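Erythrocyte binding antigen 140 (Plasmodium falciparum, PDB 4GF2) probably binds a sialylated host receptor on the erythrocyte surface during invasion, this chain being the part with its two Duffy-binding domains. Local coordinates at residues A[390-393]-A[394-398]; A[467-470]-A[471-474]; A[111-114]-A[115-118]; A[98-102]-A[103-107]; A[279-282]-A[283-286]. The protein carries 3 engineered substitutions. All coordinates share one frame; numbering follows the deposited sequence.

Contact 1 of 5, residues A[390-393]-A[394-398]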
loop_
_atom_site.group_PDB
_atom_site.type_symbol
_atom_site.label_atom_id
_atom_site.label_comp_id
_atom_site.label_asym_id
_atom_site.label_seq_id
_atom_site.Cartn_x
_atom_site.Cartn_y
_atom_site.Cartn_z
ATOM N N ALA A 390 -31.913 -7.925 -9.225
ATOM C CA ALA A 390 -31.297 -9.239 -9.108
ATOM C C ALA A 390 -29.782 -9.103 -9.154
ATOM O O ALA A 390 -29.075 -9.606 -8.281
ATOM C CB ALA A 390 -31.781 -10.153 -10.221
ATOM N N LEU A 391 -29.287 -8.421 -10.182
ATOM C CA LEU A 391 -27.859 -8.165 -10.307
ATOM C C LEU A 391 -27.347 -7.549 -9.017
ATOM O O LEU A 391 -26.291 -7.925 -8.509
ATOM C CB LEU A 391 -27.583 -7.219 -11.472
ATOM C CG LEU A 391 -26.849 -7.829 -12.663
ATOM C CD1 LEU A 391 -26.777 -6.826 -13.805
ATOM C CD2 LEU A 391 -25.456 -8.282 -12.252
ATOM N N CYS A 392 -28.112 -6.601 -8.489
ATOM C CA CYS A 392 -27.752 -5.937 -7.245
ATOM C C CYS A 392 -27.548 -6.951 -6.126
ATOM O O CYS A 392 -26.515 -6.945 -5.459
ATOM C CB CYS A 392 -28.834 -4.940 -6.836
ATOM S SG CYS A 392 -28.577 -4.243 -5.196
ATOM N N SER A 393 -28.535 -7.817 -5.918
ATOM C CA SER A 393 -28.473 -8.784 -4.829
ATOM C C SER A 393 -27.363 -9.818 -5.037
ATOM O O SER A 393 -26.746 -10.268 -4.075
ATOM C CB SER A 393 -29.830 -9.471 -4.633
ATOM O OG SER A 393 -30.297 -10.067 -5.829
ATOM N N ILE A 394 -27.100 -10.181 -6.288
ATOM C CA ILE A 394 -26.046 -11.144 -6.595
ATOM C C ILE A 394 -24.664 -10.588 -6.255
ATOM O O ILE A 394 -23.786 -11.323 -5.799
ATOM C CB ILE A 394 -26.065 -11.548 -8.079
ATOM C CG1 ILE A 394 -27.306 -12.387 -8.379
ATOM C CG2 ILE A 394 -24.816 -12.337 -8.427
ATOM C CD1 ILE A 394 -27.466 -12.747 -9.841
ATOM N N ILE A 395 -24.467 -9.294 -6.493
ATOM C CA ILE A 395 -23.199 -8.646 -6.181
ATOM C C ILE A 395 -23.014 -8.592 -4.672
ATOM O O ILE A 395 -21.911 -8.791 -4.162
ATOM C CB ILE A 395 -23.135 -7.214 -6.756
ATOM C CG1 ILE A 395 -23.049 -7.248 -8.284
ATOM C CG2 ILE A 395 -21.948 -6.448 -6.186
ATOM C CD1 ILE A 395 -21.788 -7.889 -8.820
ATOM N N GLN A 396 -24.105 -8.331 -3.959
ATOM C CA GLN A 396 -24.057 -8.244 -2.505
ATOM C C GLN A 396 -23.766 -9.601 -1.878
ATOM O O GLN A 396 -23.120 -9.676 -0.836
ATOM C CB GLN A 396 -25.366 -7.678 -1.951
ATOM C CG GLN A 396 -25.502 -6.179 -2.117
ATOM C CD GLN A 396 -26.670 -5.605 -1.333
ATOM O OE1 GLN A 396 -27.313 -6.305 -0.550
ATOM N NE2 GLN A 396 -26.948 -4.324 -1.539
ATOM N N ASN A 397 -24.246 -10.671 -2.510
ATOM C CA ASN A 397 -23.964 -12.024 -2.031
ATOM C C ASN A 397 -22.458 -12.277 -1.928
ATOM O O ASN A 397 -21.961 -12.697 -0.880
ATOM C CB ASN A 397 -24.610 -13.079 -2.938
ATOM C CG ASN A 397 -26.118 -13.173 -2.752
ATOM O OD1 ASN A 397 -26.660 -12.783 -1.716
ATOM N ND2 ASN A 397 -26.802 -13.713 -3.758
ATOM N N SER A 398 -21.730 -12.014 -3.007
ATOM C CA SER A 398 -20.287 -12.243 -3.013
ATOM C C SER A 398 -19.558 -11.218 -2.148
ATOM O O SER A 398 -18.566 -11.533 -1.494
ATOM C CB SER A 398 -19.744 -12.228 -4.442
ATOM O OG SER A 398 -20.136 -13.405 -5.128
#
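Cys392 carries SG opposite its backbone N (chi1 172°), and Gln396 carries CG opposite the carbonyl carbon (chi1 -77°). Being one turn apart on the helix, and with these torsions, they lie on the same flank, where SG of Cys392 and NE2 of Gln396 come within 4.0 Å, a packing distance. The amide of Gln396 has its polar partner in the backbone O of Lys468, while SG of Cys392 forms a disulfide with Cys467. The backbone follows the i to i+4 pattern of an alpha-helix, here the early part of helix 388-407 in the second Duffy-binding domain: Ile394 N donates to Ala390 O over 2.9 Å, and Asn397 N to Ser393 O over 3.0 Å. Ala390 O takes a second bond, since Ser393 OG bends back to it at 2.8 Å and arrives well off the direction used by Ile394 N. Ser393 OG also bonds Asn389 O. On Ala390 O also rests the aliphatic chain of Ile394, its CG1 3.3 Å from that oxygen. Asn397 lays its amide beside the preceding turn, CG of Asn397 lying 3.3 Å from Ser393 O, but its ND2 makes no bond there. Ile394 and Ile395 also pack against Leu379 of helix 361-382.

Contact 2 of 5, residues A[467-470]-A[471-474]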
loop_
_atom_site.group_PDB
_atom_site.type_symbol
_atom_site.label_atom_id
_atom_site.label_comp_id
_atom_site.label_asym_id
_atom_site.label_seq_id
_atom_site.Cartn_x
_atom_site.Cartn_y
_atom_site.Cartn_z
ATOM N N CYS A 467 -28.765 0.061 -5.327
ATOM C CA CYS A 467 -28.330 -1.047 -4.486
ATOM C C CYS A 467 -28.039 -0.566 -3.067
ATOM O O CYS A 467 -27.072 0.158 -2.831
ATOM C CB CYS A 467 -27.084 -1.680 -5.094
ATOM S SG CYS A 467 -26.825 -3.387 -4.632
ATOM N N LYS A 468 -28.873 -0.986 -2.120
ATOM C CA LYS A 468 -28.863 -0.408 -0.781
ATOM C C LYS A 468 -28.626 -1.449 0.305
ATOM O O LYS A 468 -28.778 -2.648 0.080
ATOM C CB LYS A 468 -30.203 0.281 -0.506
ATOM C CG LYS A 468 -30.860 0.898 -1.732
ATOM C CD LYS A 468 -32.341 1.153 -1.494
ATOM C CE LYS A 468 -33.042 1.588 -2.770
ATOM N NZ LYS A 468 -34.520 1.642 -2.607
ATOM N N ASP A 469 -28.262 -0.967 1.490
ATOM C CA ASP A 469 -28.149 -1.807 2.678
ATOM C C ASP A 469 -27.184 -2.971 2.485
ATOM O O ASP A 469 -27.317 -4.018 3.120
ATOM C CB ASP A 469 -29.530 -2.324 3.090
ATOM C CG ASP A 469 -30.453 -1.211 3.550
ATOM O OD1 ASP A 469 -29.971 -0.286 4.240
ATOM O OD2 ASP A 469 -31.656 -1.253 3.216
ATOM N N TYR A 470 -26.204 -2.778 1.609
ATOM C CA TYR A 470 -25.159 -3.771 1.418
ATOM C C TYR A 470 -24.447 -4.022 2.741
ATOM O O TYR A 470 -23.964 -5.125 2.995
ATOM C CB TYR A 470 -24.161 -3.307 0.353
ATOM C CG TYR A 470 -23.619 -1.912 0.575
ATOM C CD1 TYR A 470 -22.571 -1.687 1.454
ATOM C CD2 TYR A 470 -24.151 -0.821 -0.100
ATOM C CE1 TYR A 470 -22.070 -0.421 1.661
ATOM C CE2 TYR A 470 -23.655 0.454 0.101
ATOM C CZ TYR A 470 -22.615 0.646 0.983
ATOM O OH TYR A 470 -22.112 1.908 1.191
ATOM N N ASP A 471 -24.397 -2.998 3.588
ATOM C CA ASP A 471 -23.727 -3.113 4.877
ATOM C C ASP A 471 -24.538 -3.965 5.849
ATOM O O ASP A 471 -23.997 -4.861 6.496
ATOM C CB ASP A 471 -23.481 -1.731 5.480
ATOM C CG ASP A 471 -22.587 -1.783 6.701
ATOM O OD1 ASP A 471 -21.734 -2.692 6.773
ATOM O OD2 ASP A 471 -22.737 -0.916 7.587
ATOM N N LYS A 472 -25.834 -3.681 5.954
ATOM C CA LYS A 472 -26.720 -4.479 6.798
ATOM C C LYS A 472 -26.736 -5.929 6.331
ATOM O O LYS A 472 -26.724 -6.853 7.143
ATOM C CB LYS A 472 -28.147 -3.925 6.777
ATOM C CG LYS A 472 -28.453 -2.924 7.879
ATOM C CD LYS A 472 -29.917 -2.502 7.846
ATOM C CE LYS A 472 -30.265 -1.583 9.006
ATOM N NZ LYS A 472 -31.700 -1.184 8.992
ATOM N N PHE A 473 -26.774 -6.121 5.019
ATOM C CA PHE A 473 -26.814 -7.460 4.451
ATOM C C PHE A 473 -25.590 -8.268 4.872
ATOM O O PHE A 473 -25.694 -9.452 5.197
ATOM C CB PHE A 473 -26.899 -7.387 2.927
ATOM C CG PHE A 473 -27.064 -8.722 2.268
ATOM C CD1 PHE A 473 -28.209 -9.471 2.474
ATOM C CD2 PHE A 473 -26.077 -9.228 1.437
ATOM C CE1 PHE A 473 -28.366 -10.700 1.868
ATOM C CE2 PHE A 473 -26.227 -10.454 0.828
ATOM C CZ PHE A 473 -27.374 -11.193 1.041
ATOM N N GLN A 474 -24.432 -7.616 4.876
ATOM C CA GLN A 474 -23.182 -8.274 5.233
ATOM C C GLN A 474 -23.169 -8.698 6.700
ATOM O O GLN A 474 -22.443 -9.616 7.080
ATOM C CB GLN A 474 -21.999 -7.348 4.939
ATOM C CG GLN A 474 -20.648 -7.901 5.363
ATOM C CD GLN A 474 -20.095 -7.211 6.598
ATOM O OE1 GLN A 474 -20.226 -5.994 6.755
ATOM N NE2 GLN A 474 -19.474 -7.987 7.484
#
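The first turn of the short helix 470-475 is where Asp469 meets Phe473 and Tyr470 meets Gln474. Asp469 occupies the N-cap position, and its carboxylate makes no capping bond. Phe473 N donates to Asp469 O over 2.9 Å, with 162° at the hydrogen. The next bond is longer, from Gln474 N to Tyr470 O at 3.2 Å, and the donor stands above the carbonyl plane. Phe473 sets CB against the first of these acceptors, 3.4 Å from Asp469 O, while its ring swings away to pack on Asn397. Tyr470 has CG between the backbone N and the carbonyl carbon (chi1 51°), which turns the ring toward the following peptide, its CD1 3.1 Å from Asp471 N. The same ring stacks on Trp454. Asp471 forms salt bridges with Lys450 of helix 435-457 at OD1 and with Lys475, one turn on in its own helix, at OD2. The extended Lys472 passes Asp469 by its methylenes, its charged NZ staying 5.1 Å from Asp469 OD1. This is a helix N-terminus without a side-chain cap, in the second Duffy-binding domain, just after Cys467, whose disulfide to Cys392 ties it to helix 388-407.

Contact 3 of 5, residues A[111-114]-A[115-118]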
loop_
_atom_site.group_PDB
_atom_site.type_symbol
_atom_site.label_atom_id
_atom_site.label_comp_id
_atom_site.label_asym_id
_atom_site.label_seq_id
_atom_site.Cartn_x
_atom_site.Cartn_y
_atom_site.Cartn_z
ATOM N N ASN A 111 29.586 17.048 20.079
ATOM C CA ASN A 111 30.869 17.733 19.994
ATOM C C ASN A 111 30.772 19.067 19.273
ATOM O O ASN A 111 31.560 19.975 19.532
ATOM C CB ASN A 111 31.905 16.844 19.311
ATOM C CG ASN A 111 32.491 15.812 20.250
ATOM O OD1 ASN A 111 32.095 15.722 21.413
ATOM N ND2 ASN A 111 33.434 15.022 19.751
ATOM N N THR A 112 29.809 19.191 18.369
ATOM C CA THR A 112 29.641 20.436 17.634
ATOM C C THR A 112 29.529 21.615 18.594
ATOM O O THR A 112 30.163 22.642 18.395
ATOM C CB THR A 112 28.411 20.391 16.711
ATOM O OG1 THR A 112 28.652 19.457 15.653
ATOM C CG2 THR A 112 28.136 21.762 16.108
ATOM N N ASP A 113 28.733 21.470 19.644
ATOM C CA ASP A 113 28.584 22.561 20.596
ATOM C C ASP A 113 29.694 22.533 21.641
ATOM O O ASP A 113 30.098 23.571 22.159
ATOM C CB ASP A 113 27.202 22.520 21.245
ATOM C CG ASP A 113 26.104 22.914 20.278
ATOM O OD1 ASP A 113 26.437 23.456 19.201
ATOM O OD2 ASP A 113 24.916 22.694 20.591
ATOM N N ARG A 114 30.201 21.340 21.926
ATOM C CA ARG A 114 31.305 21.182 22.860
ATOM C C ARG A 114 32.529 21.958 22.353
ATOM O O ARG A 114 33.151 22.711 23.099
ATOM C CB ARG A 114 31.625 19.695 23.018
ATOM C CG ARG A 114 32.299 19.315 24.320
ATOM C CD ARG A 114 32.252 17.803 24.526
ATOM N NE ARG A 114 31.007 17.361 25.160
ATOM C CZ ARG A 114 30.334 16.256 24.840
ATOM N NH1 ARG A 114 30.757 15.445 23.876
ATOM N NH2 ARG A 114 29.217 15.957 25.487
ATOM N N VAL A 115 32.861 21.780 21.077
ATOM C CA VAL A 115 34.008 22.460 20.479
ATOM C C VAL A 115 33.728 23.945 20.264
ATOM O O VAL A 115 34.581 24.792 20.533
ATOM C CB VAL A 115 34.391 21.836 19.125
ATOM C CG1 VAL A 115 35.507 22.635 18.469
ATOM C CG2 VAL A 115 34.810 20.392 19.309
ATOM N N LYS A 116 32.537 24.253 19.763
ATOM C CA LYS A 116 32.125 25.636 19.557
ATOM C C LYS A 116 32.257 26.449 20.850
ATOM O O LYS A 116 32.887 27.508 20.868
ATOM C CB LYS A 116 30.680 25.679 19.055
ATOM C CG LYS A 116 30.078 27.073 19.012
ATOM C CD LYS A 116 28.573 27.033 19.233
ATOM C CE LYS A 116 28.022 28.412 19.566
ATOM N NZ LYS A 116 26.555 28.384 19.814
ATOM N N GLY A 117 31.658 25.953 21.928
ATOM C CA GLY A 117 31.718 26.625 23.215
ATOM C C GLY A 117 33.138 26.780 23.728
ATOM O O GLY A 117 33.490 27.799 24.325
ATOM N N TYR A 118 33.955 25.760 23.500
ATOM C CA TYR A 118 35.350 25.787 23.915
ATOM C C TYR A 118 36.133 26.833 23.124
ATOM O O TYR A 118 36.894 27.615 23.695
ATOM C CB TYR A 118 35.973 24.405 23.719
ATOM C CG TYR A 118 37.377 24.272 24.261
ATOM C CD1 TYR A 118 37.686 24.673 25.556
ATOM C CD2 TYR A 118 38.390 23.728 23.485
ATOM C CE1 TYR A 118 38.970 24.546 26.056
ATOM C CE2 TYR A 118 39.676 23.598 23.976
ATOM C CZ TYR A 118 39.960 24.007 25.261
ATOM O OH TYR A 118 41.238 23.874 25.750
#
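Val115 N points at Asn111 O across 2.7 Å with an angle of 172° at the hydrogen, the shortest and straightest of four backbone bonds that build this alpha-helical turn near the start of helix 110-127 in the first Duffy-binding domain. Gly117 N to Asp113 O is 2.9 Å, whereas the steps in between and after, Lys116 N to Thr112 O and Tyr118 N to Arg114 O, are both 3.2 Å, Lys116 N standing above the carbonyl plane. Side chains press on these same acceptors: CG2 of Val115 lies 3.3 Å from Asn111 O, and CB of Lys116 lies 3.2 Å from Thr112 O. Asp113 and Lys116 run side by side along the exposed flank, but the approach is through carbon, with Lys116 CD nearest the carboxylate; the charged atoms Asp113 OD1 and Lys116 NZ remain 5.0 Å apart, too far for contact, though a weak attraction is possible.

Farther out, the polar ends find partners just before the helix and at a distance. Asp113 OD2 accepts from Gly109 N, and Thr112 OG1 bonds Asp107 OD2, both in the preceding loop, while Tyr118 OH reaches Ser51 O. The branches of Val115 face inward on Phe48 and Leu49 of helix 46-49. On the outer side Arg114 starts with CG opposite its backbone N and then bends at CD-CG (chi3 -86°), which carries the guanidinium back toward the helix start, where NH1 of Arg114 donates to Asn111 OD1 over 2.8 Å, the oxygen tilted out of the guanidinium plane.

Contact 4 of 5, residues A[98-102]-A[103-107]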
loop_
_atom_site.group_PDB
_atom_site.type_symbol
_atom_site.label_atom_id
_atom_site.label_comp_id
_atom_site.label_asym_id
_atom_site.label_seq_id
_atom_site.Cartn_x
_atom_site.Cartn_y
_atom_site.Cartn_z
ATOM N N ARG A 98 34.136 27.212 8.278
ATOM C CA ARG A 98 33.973 28.660 8.330
ATOM C C ARG A 98 32.709 29.048 9.082
ATOM O O ARG A 98 32.745 29.858 10.010
ATOM C CB ARG A 98 33.901 29.234 6.916
ATOM C CG ARG A 98 33.578 30.723 6.869
ATOM C CD ARG A 98 33.443 31.208 5.439
ATOM N NE ARG A 98 33.101 32.626 5.371
ATOM C CZ ARG A 98 31.863 33.109 5.280
ATOM N NH1 ARG A 98 30.813 32.299 5.237
ATOM N NH2 ARG A 98 31.673 34.418 5.226
ATOM N N ASN A 99 31.589 28.464 8.673
ATOM C CA ASN A 99 30.288 28.886 9.176
ATOM C C ASN A 99 30.007 28.460 10.615
ATOM O O ASN A 99 29.312 29.158 11.342
ATOM C CB ASN A 99 29.186 28.408 8.234
ATOM C CG ASN A 99 29.154 29.200 6.941
ATOM O OD1 ASN A 99 29.651 30.322 6.886
ATOM N ND2 ASN A 99 28.565 28.627 5.902
ATOM N N SER A 100 30.551 27.323 11.030
ATOM C CA SER A 100 30.418 26.899 12.418
ATOM C C SER A 100 31.380 27.685 13.302
ATOM O O SER A 100 31.240 27.710 14.528
ATOM C CB SER A 100 30.687 25.401 12.554
ATOM O OG SER A 100 32.006 25.077 12.152
ATOM N N PHE A 101 32.359 28.325 12.673
ATOM C CA PHE A 101 33.322 29.137 13.397
ATOM C C PHE A 101 32.805 30.561 13.601
ATOM O O PHE A 101 33.093 31.184 14.623
ATOM C CB PHE A 101 34.661 29.162 12.657
ATOM C CG PHE A 101 35.718 29.980 13.343
ATOM C CD1 PHE A 101 36.213 29.599 14.579
ATOM C CD2 PHE A 101 36.218 31.128 12.751
ATOM C CE1 PHE A 101 37.184 30.350 15.217
ATOM C CE2 PHE A 101 37.191 31.882 13.381
ATOM C CZ PHE A 101 37.674 31.494 14.615
ATOM N N ILE A 102 32.035 31.070 12.638
ATOM C CA ILE A 102 31.566 32.454 12.698
ATOM C C ILE A 102 30.096 32.574 13.103
ATOM O O ILE A 102 29.458 33.597 12.851
ATOM C CB ILE A 102 31.788 33.198 11.362
ATOM C CG1 ILE A 102 30.925 32.594 10.250
ATOM C CG2 ILE A 102 33.262 33.167 10.983
ATOM C CD1 ILE A 102 31.050 33.316 8.920
ATOM N N GLY A 103 29.568 31.531 13.737
ATOM C CA GLY A 103 28.234 31.582 14.310
ATOM C C GLY A 103 27.095 31.507 13.308
ATOM O O GLY A 103 26.047 32.114 13.510
ATOM N N ASP A 104 27.291 30.761 12.226
ATOM C CA ASP A 104 26.220 30.526 11.261
ATOM C C ASP A 104 26.064 29.026 11.027
ATOM O O ASP A 104 26.403 28.510 9.963
ATOM C CB ASP A 104 26.509 31.249 9.944
ATOM C CG ASP A 104 25.429 31.013 8.901
ATOM O OD1 ASP A 104 24.274 30.746 9.289
ATOM O OD2 ASP A 104 25.737 31.088 7.691
ATOM N N ASP A 105 25.546 28.331 12.033
ATOM C CA ASP A 105 25.475 26.878 12.001
ATOM C C ASP A 105 24.137 26.371 12.527
ATOM O O ASP A 105 23.714 26.732 13.625
ATOM C CB ASP A 105 26.609 26.292 12.837
ATOM C CG ASP A 105 26.824 24.817 12.575
ATOM O OD1 ASP A 105 25.990 24.211 11.869
ATOM O OD2 ASP A 105 27.826 24.264 13.077
ATOM N N MET A 106 23.473 25.533 11.737
ATOM C CA MET A 106 22.212 24.923 12.146
ATOM C C MET A 106 22.451 23.628 12.925
ATOM O O MET A 106 21.590 23.185 13.685
ATOM C CB MET A 106 21.341 24.641 10.922
ATOM C CG MET A 106 20.773 25.892 10.273
ATOM S SD MET A 106 20.125 25.593 8.616
ATOM C CE MET A 106 21.643 25.415 7.687
ATOM N N ASP A 107 23.625 23.032 12.729
ATOM C CA ASP A 107 24.014 21.815 13.440
ATOM C C ASP A 107 24.270 22.127 14.914
ATOM O O ASP A 107 24.817 23.177 15.245
ATOM C CB ASP A 107 25.262 21.216 12.783
ATOM C CG ASP A 107 25.780 19.984 13.503
ATOM O OD1 ASP A 107 24.973 19.230 14.089
ATOM O OD2 ASP A 107 27.011 19.770 13.468
HETATM O O HOH W 1 27.919 32.652 6.596
#
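Asp104 N donates to Asn99 O, a bond spanning five residues instead of the helical four, at 2.7 Å and almost in line with the carbonyl. It forms because the chain reverses its twist at Gly103, whose positive phi of 75° is readily adopted by glycine. Asn99 and Asp104 then lie side by side and point the same way, their amide and carboxylate planes turned 54° from each other. One water joins the two groups, donating to Asn99 OD1 and to Asp104 OD2, each at 2.9 Å; Asp104 OD2 is further held by Gln175 N. The Asp104 N to Asn99 O bond and the left-handed Gly103 are the six-to-one bond and C' residue of a Schellman-like helix end, closing helix 83-101 in the first Duffy-binding domain. The companion bond of the full motif is missing, for Gly103 N stays 4.2 Å from Ser100 O.

After this reversal the chain comes back past the helix. Asp105 has CG opposite its backbone N (chi1 -165°), which lays the carboxylate against Ser100, with OD2 of Asp105 3.1 Å from Ser100 CB. That oxygen is also paired with Lys40 in a salt bridge, while Ser100 OG turns to Asp96 O. The other carboxylate oxygen makes an Asx turn: Asp107 N donates to Asp105 OD1 over 2.8 Å, approaching from above the carboxylate plane. Asp105 OD1 also accepts from Gln175 NE2. Lys40 reaches Asp107 OD2 too, so one ammonium ties both acids together. Just past the helix end, Ile102 places CD1 over the centre of one face of the Arg98 guanidinium, 3.7 Å above its plane.

Contact 5 of 5, residues A[279-282]-A[283-286]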
loop_
_atom_site.group_PDB
_atom_site.type_symbol
_atom_site.label_atom_id
_atom_site.label_comp_id
_atom_site.label_asym_id
_atom_site.label_seq_id
_atom_site.Cartn_x
_atom_site.Cartn_y
_atom_site.Cartn_z
ATOM N N CYS A 279 5.682 0.675 -12.115
ATOM C CA CYS A 279 5.561 0.211 -10.736
ATOM C C CYS A 279 4.139 -0.130 -10.309
ATOM O O CYS A 279 3.931 -0.647 -9.215
ATOM C CB CYS A 279 6.150 1.250 -9.786
ATOM S SG CYS A 279 7.941 1.384 -9.906
ATOM N N ASP A 280 3.163 0.159 -11.163
ATOM C CA ASP A 280 1.791 -0.268 -10.908
ATOM C C ASP A 280 1.552 -1.640 -11.524
ATOM O O ASP A 280 1.736 -1.827 -12.730
ATOM C CB ASP A 280 0.788 0.731 -11.488
ATOM C CG ASP A 280 0.638 1.977 -10.635
ATOM O OD1 ASP A 280 1.431 2.147 -9.685
ATOM O OD2 ASP A 280 -0.273 2.786 -10.917
ATOM N N CYS A 281 1.159 -2.600 -10.695
ATOM C CA CYS A 281 0.731 -3.901 -11.189
ATOM C C CYS A 281 -0.569 -3.714 -11.965
ATOM O O CYS A 281 -1.601 -3.353 -11.397
ATOM C CB CYS A 281 0.539 -4.884 -10.033
ATOM S SG CYS A 281 -0.241 -6.455 -10.506
ATOM N N ARG A 282 -0.515 -3.964 -13.267
ATOM C CA ARG A 282 -1.612 -3.589 -14.152
ATOM C C ARG A 282 -2.869 -4.446 -14.009
ATOM O O ARG A 282 -3.933 -4.052 -14.484
ATOM C CB ARG A 282 -1.131 -3.557 -15.607
ATOM C CG ARG A 282 -0.275 -2.334 -15.907
ATOM C CD ARG A 282 0.415 -2.402 -17.260
ATOM N NE ARG A 282 1.342 -1.285 -17.430
ATOM C CZ ARG A 282 2.168 -1.133 -18.462
ATOM N NH1 ARG A 282 2.197 -2.026 -19.443
ATOM N NH2 ARG A 282 2.970 -0.080 -18.511
ATOM N N TYR A 283 -2.769 -5.602 -13.357
ATOM C CA TYR A 283 -3.968 -6.404 -13.120
ATOM C C TYR A 283 -4.520 -6.236 -11.700
ATOM O O TYR A 283 -5.446 -6.942 -11.301
ATOM C CB TYR A 283 -3.778 -7.887 -13.517
ATOM C CG TYR A 283 -2.809 -8.726 -12.708
ATOM C CD1 TYR A 283 -2.860 -8.767 -11.319
ATOM C CD2 TYR A 283 -1.872 -9.527 -13.350
ATOM C CE1 TYR A 283 -1.981 -9.555 -10.596
ATOM C CE2 TYR A 283 -0.994 -10.316 -12.637
ATOM C CZ TYR A 283 -1.051 -10.329 -11.263
ATOM O OH TYR A 283 -0.172 -11.119 -10.559
ATOM N N THR A 284 -3.960 -5.287 -10.954
ATOM C CA THR A 284 -4.556 -4.850 -9.695
ATOM C C THR A 284 -4.608 -3.325 -9.600
ATOM O O THR A 284 -5.678 -2.732 -9.697
ATOM C CB THR A 284 -3.818 -5.409 -8.452
ATOM O OG1 THR A 284 -2.435 -5.632 -8.754
ATOM C CG2 THR A 284 -4.445 -6.716 -8.012
ATOM N N ALA A 285 -3.450 -2.694 -9.428
ATOM C CA ALA A 285 -3.395 -1.266 -9.135
ATOM C C ALA A 285 -4.074 -0.431 -10.216
ATOM O O ALA A 285 -4.899 0.433 -9.919
ATOM C CB ALA A 285 -1.956 -0.823 -8.957
ATOM N N THR A 286 -3.727 -0.693 -11.471
ATOM C CA THR A 286 -4.269 0.074 -12.586
ATOM C C THR A 286 -5.801 0.058 -12.609
ATOM O O THR A 286 -6.433 1.104 -12.745
ATOM C CB THR A 286 -3.731 -0.446 -13.930
ATOM O OG1 THR A 286 -2.302 -0.341 -13.943
ATOM C CG2 THR A 286 -4.304 0.358 -15.087
HETATM O O HOH W 2 -1.862 2.626 -13.376
#
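Cys281 and Tyr283 meet through sulfur and ring: SG of Cys281 stands over one face of the Tyr283 ring, 3.8 Å from its centroid and displaced toward the rim beside CD1 and CE1. Tyr283 reaches this place because its CG sits between the backbone N and the carbonyl carbon (chi1 67°), bringing the ring back along the chain, while SG of Cys281 is opposite its own backbone N. The sulfur is in a disulfide with Cys211, so the ring lies against a cross-link that is fixed in place. Residues Cys281 to Thr284 form a type I beta turn, closed by Thr284 N donating to Cys281 O over 3.1 Å at 157°, with the donor above the carbonyl plane. The turn leads straight into helix 285-293, and Cys281 O also receives weak bonds from the helix start, Ala285 N at 2.8 Å with a strongly bent geometry and Thr286 N at 3.4 Å. Three amide groups thus converge on one oxygen.

Arg282 runs extended alongside Thr286, pointing the same way, and also touches Asn205 and Lys206; OG1 of Thr286 is 3.3 Å from Arg282 CA and 3.5 Å from Arg282 CG. A water 3.1 Å from Thr286 OG1 donates to Asp280 OD2. Asp280 has its salt bridge with Lys289 at that oxygen, and its CB packs on the methyl of Ala285. Thr284 OG1 is hydrogen-bonded to Glu366 OE2 of helix 361-382.

Along the chain the order is contact 4, contact 3, contact 5, contact 1, contact 2. Contacts 4 and 3 share the first Duffy-binding domain: helices 83-101 and 110-127 follow each other, the centres are 11 Å apart, and Thr112 OG1 meets Asp107 OD2 at 2.8 Å. Contacts 1 and 2 belong to the second, 10 Å apart between centres, fastened by the Cys392-Cys467 disulfide and by Gln396 to Lys468 O. Between contacts 1 and 3 the centres are about 71 Å apart, on opposite sides of the chain's centre. Contact 5 is nearer the middle, about 26 Å from contact 1 between centres and 49 Å from contact 4, consistent with two well-separated domains in one elongated molecule.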